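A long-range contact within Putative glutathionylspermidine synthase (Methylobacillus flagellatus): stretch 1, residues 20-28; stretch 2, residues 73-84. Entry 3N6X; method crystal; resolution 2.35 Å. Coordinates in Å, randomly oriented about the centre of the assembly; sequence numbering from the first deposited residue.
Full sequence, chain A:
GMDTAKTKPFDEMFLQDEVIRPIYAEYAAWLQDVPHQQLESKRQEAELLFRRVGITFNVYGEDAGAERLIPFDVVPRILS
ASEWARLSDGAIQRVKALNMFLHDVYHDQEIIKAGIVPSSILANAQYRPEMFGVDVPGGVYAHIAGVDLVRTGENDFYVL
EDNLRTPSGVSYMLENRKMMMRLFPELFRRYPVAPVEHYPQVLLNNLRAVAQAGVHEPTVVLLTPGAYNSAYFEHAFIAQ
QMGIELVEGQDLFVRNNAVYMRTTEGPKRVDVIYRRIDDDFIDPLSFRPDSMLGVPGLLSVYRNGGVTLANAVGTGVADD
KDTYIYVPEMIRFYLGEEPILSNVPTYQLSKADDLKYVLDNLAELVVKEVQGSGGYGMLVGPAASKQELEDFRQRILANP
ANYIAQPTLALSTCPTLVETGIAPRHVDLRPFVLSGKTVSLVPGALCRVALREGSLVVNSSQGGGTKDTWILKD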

# COMPACT_ATOMS: atom_id res chain seq x y z
N ILE A 20 6.79 25.50 16.37
CA ILE A 20 6.95 24.06 16.15
C ILE A 20 5.80 23.32 16.85
O ILE A 20 5.45 23.67 17.98
CB ILE A 20 8.36 23.57 16.62
CG1 ILE A 20 9.48 24.22 15.79
CG2 ILE A 20 8.47 22.03 16.58
CD1 ILE A 20 10.76 24.48 16.57
N ARG A 21 5.19 22.33 16.15
CA ARG A 21 4.13 21.50 16.73
C ARG A 21 4.71 20.69 17.90
O ARG A 21 5.82 20.16 17.78
CB ARG A 21 3.52 20.56 15.67
CG ARG A 21 2.42 21.21 14.85
CD ARG A 21 1.82 20.27 13.82
NE ARG A 21 0.92 19.28 14.43
CZ ARG A 21 0.98 17.97 14.18
NH1 ARG A 21 1.89 17.48 13.35
NH2 ARG A 21 0.12 17.14 14.76
N PRO A 22 4.01 20.62 19.06
CA PRO A 22 4.58 19.92 20.23
C PRO A 22 5.31 18.61 19.94
O PRO A 22 6.38 18.36 20.51
CB PRO A 22 3.37 19.70 21.13
CG PRO A 22 2.47 20.85 20.82
CD PRO A 22 2.70 21.23 19.38
N ILE A 23 4.77 17.78 19.01
CA ILE A 23 5.34 16.48 18.65
C ILE A 23 6.76 16.55 18.10
O ILE A 23 7.54 15.61 18.29
CB ILE A 23 4.37 15.66 17.74
CG1 ILE A 23 4.72 14.16 17.77
CG2 ILE A 23 4.32 16.21 16.30
CD1 ILE A 23 3.67 13.29 17.48
N TYR A 24 7.11 17.64 17.42
CA TYR A 24 8.43 17.81 16.81
C TYR A 24 9.42 18.66 17.66
O TYR A 24 10.55 18.89 17.22
CB TYR A 24 8.28 18.42 15.42
CG TYR A 24 8.10 17.41 14.31
CD1 TYR A 24 9.20 16.82 13.70
CD2 TYR A 24 6.83 17.08 13.84
CE1 TYR A 24 9.05 15.91 12.65
CE2 TYR A 24 6.66 16.17 12.80
CZ TYR A 24 7.77 15.58 12.21
OH TYR A 24 7.62 14.69 11.18
N ALA A 25 8.99 19.13 18.86
CA ALA A 25 9.82 19.98 19.74
C ALA A 25 11.13 19.29 20.11
O ALA A 25 12.21 19.87 19.90
CB ALA A 25 9.04 20.35 21.00
N GLU A 26 11.04 18.02 20.58
CA GLU A 26 12.20 17.22 20.95
C GLU A 26 13.15 16.98 19.76
O GLU A 26 14.37 16.96 19.96
CB GLU A 26 11.76 15.89 21.58
CG GLU A 26 12.85 15.20 22.37
CD GLU A 26 13.31 15.93 23.62
OE1 GLU A 26 12.45 16.20 24.49
OE2 GLU A 26 14.52 16.21 23.74
N TYR A 27 12.61 16.84 18.54
CA TYR A 27 13.44 16.65 17.35
C TYR A 27 14.18 17.94 17.02
O TYR A 27 15.35 17.89 16.64
CB TYR A 27 12.61 16.16 16.13
CG TYR A 27 13.45 15.91 14.90
CD1 TYR A 27 14.11 14.69 14.72
CD2 TYR A 27 13.64 16.90 13.94
CE1 TYR A 27 14.92 14.46 13.61
CE2 TYR A 27 14.47 16.69 12.83
CZ TYR A 27 15.10 15.46 12.67
OH TYR A 27 15.91 15.23 11.58
N ALA A 28 13.51 19.10 17.17
CA ALA A 28 14.10 20.42 16.93
C ALA A 28 15.26 20.68 17.91
O ALA A 28 16.32 21.17 17.50
CB ALA A 28 13.05 21.50 17.08
N ASP A 73 15.39 10.49 3.30
CA ASP A 73 15.46 11.71 4.10
C ASP A 73 15.48 11.32 5.58
O ASP A 73 14.71 10.44 6.00
CB ASP A 73 14.28 12.63 3.79
CG ASP A 73 14.39 13.99 4.45
OD1 ASP A 73 15.25 14.80 4.02
OD2 ASP A 73 13.57 14.28 5.35
N VAL A 74 16.37 11.95 6.37
CA VAL A 74 16.56 11.61 7.79
C VAL A 74 15.59 12.28 8.75
O VAL A 74 15.64 12.01 9.96
CB VAL A 74 18.05 11.74 8.24
CG1 VAL A 74 18.97 10.87 7.38
CG2 VAL A 74 18.52 13.20 8.23
N VAL A 75 14.68 13.13 8.25
CA VAL A 75 13.67 13.75 9.12
C VAL A 75 12.45 12.82 9.18
O VAL A 75 11.82 12.57 8.14
CB VAL A 75 13.28 15.18 8.69
CG1 VAL A 75 12.42 15.86 9.76
CG2 VAL A 75 14.52 16.02 8.39
N PRO A 76 12.18 12.18 10.34
CA PRO A 76 11.07 11.22 10.39
C PRO A 76 9.71 11.88 10.30
O PRO A 76 9.54 13.06 10.64
CB PRO A 76 11.26 10.54 11.75
CG PRO A 76 11.94 11.56 12.59
CD PRO A 76 12.85 12.31 11.66
N ARG A 77 8.72 11.10 9.85
CA ARG A 77 7.33 11.51 9.85
C ARG A 77 6.78 11.02 11.19
O ARG A 77 6.66 9.82 11.40
CB ARG A 77 6.61 10.85 8.65
CG ARG A 77 5.12 11.04 8.63
CD ARG A 77 4.75 12.35 7.98
NE ARG A 77 3.30 12.56 7.98
CZ ARG A 77 2.48 12.08 7.06
NH1 ARG A 77 2.95 11.31 6.07
NH2 ARG A 77 1.18 12.33 7.13
N ILE A 78 6.59 11.93 12.15
CA ILE A 78 6.16 11.54 13.50
C ILE A 78 4.67 11.67 13.67
O ILE A 78 4.11 12.70 13.34
CB ILE A 78 6.95 12.30 14.63
CG1 ILE A 78 8.47 12.37 14.31
CG2 ILE A 78 6.70 11.66 16.00
CD1 ILE A 78 9.28 13.30 15.23
N LEU A 79 4.01 10.61 14.20
CA LEU A 79 2.58 10.60 14.47
C LEU A 79 2.36 10.27 15.93
O LEU A 79 3.04 9.39 16.46
CB LEU A 79 1.85 9.56 13.58
CG LEU A 79 2.02 9.73 12.04
CD1 LEU A 79 1.58 8.48 11.31
CD2 LEU A 79 1.25 10.95 11.53
N SER A 80 1.44 10.97 16.60
CA SER A 80 1.15 10.73 18.01
C SER A 80 0.37 9.45 18.20
O SER A 80 -0.25 8.95 17.26
CB SER A 80 0.40 11.91 18.62
OG SER A 80 -0.93 12.01 18.15
N ALA A 81 0.35 8.94 19.44
CA ALA A 81 -0.41 7.75 19.78
C ALA A 81 -1.90 7.92 19.47
O ALA A 81 -2.54 6.96 19.06
CB ALA A 81 -0.21 7.41 21.25
N SER A 82 -2.44 9.13 19.66
CA SER A 82 -3.87 9.36 19.42
C SER A 82 -4.20 9.49 17.92
O SER A 82 -5.22 8.94 17.48
CB SER A 82 -4.39 10.56 20.23
OG SER A 82 -3.85 11.78 19.75
N GLU A 83 -3.33 10.17 17.14
CA GLU A 83 -3.47 10.25 15.67
C GLU A 83 -3.46 8.83 15.06
O GLU A 83 -4.31 8.51 14.24
CB GLU A 83 -2.31 11.07 15.03
CG GLU A 83 -2.42 12.57 15.26
CD GLU A 83 -1.18 13.40 14.96
OE1 GLU A 83 -0.08 12.82 14.81
OE2 GLU A 83 -1.30 14.65 14.93
N TRP A 84 -2.51 7.97 15.51
CA TRP A 84 -2.40 6.60 15.01
C TRP A 84 -3.59 5.75 15.41
O TRP A 84 -4.04 4.95 14.60
CB TRP A 84 -1.09 5.95 15.46
CG TRP A 84 -0.92 4.56 14.92
CD1 TRP A 84 -1.11 3.39 15.60
CD2 TRP A 84 -0.63 4.19 13.56
NE1 TRP A 84 -0.85 2.32 14.78
CE2 TRP A 84 -0.59 2.78 13.51
CE3 TRP A 84 -0.36 4.92 12.38
CZ2 TRP A 84 -0.29 2.08 12.33
CZ3 TRP A 84 -0.00 4.23 11.23
CH2 TRP A 84 0.01 2.82 11.21

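Two segments at least 47 residues apart in sequence meet through side chains reaching from a loop and the helix that includes Ala 25 to Ala 28 onto a segment that runs through a strand (ending at Leu 79) into a second helix beginning at Ala 81. The backbones stay well separated: the CA atoms of Ile 23 and Ser 80 lie 7.1 Å apart, those of Tyr 27 and Val 75 8.7 Å. No hydrogen bond joins main chain to main chain across the gap, and the contact buries 487 Å² in total.

Hydrogen bonding to the backbone of the second stretch centres on the hydroxyl of Tyr 24. Its CA-to-CB bond points sideways, but the ring carries OH to the other stretch, where it donates to Pro 76 O (OH to O, 2.6 Å) and accepts from Ile 78 N (N to OH, 3.1 Å, nearly straight at 161°). One side-chain group thus satisfies a carbonyl and an amide two residues apart. Pro 76 O sits at the ring edge, near its plane.

Charge pairing lies beyond the strand. Arg 21 NH2 and Glu 83 OE2 form a salt bridge at 2.9 Å; the hydrogen bond within it is weak, with an angle of 129° at the hydrogen. Glu 83 also helps to close the start of its own helix: its OE1 accepts from Ser 80 N (3.0 Å), while Ser 80 OG, at the N-cap, accepts from Glu 83 N (3.2 Å). The acid that binds the arginine thus also shares two hydrogen bonds with Ser 80, one of them the capping bond.

Apolar packing fills the space between these polar links. Ile 78 points toward the first stretch and has the largest covered area, 90 Å². Its CD1 lies over one face of the Tyr 24 ring, 4.0 Å from the centroid and 24° off the normal, a CH-pi contact, while its CG2 meets Ile 23 CG1 at 3.6 Å. Ile 23, also pointing toward its partner, extends CD1 to within 3.3 Å of Ser 80 N and 3.7 Å of Ser 80 CB. The flanking Arg 77 and Leu 79 point away.

Tyr 27 continues the apolar surface, with CE1 3.6 Å from Pro 76 CD and CE2 3.8 Å from Val 75 CG1. Its OH lies 3.6 Å from Val 74 O and is buried without a hydrogen-bonding partner in the model, so this tyrosine contributes through packing.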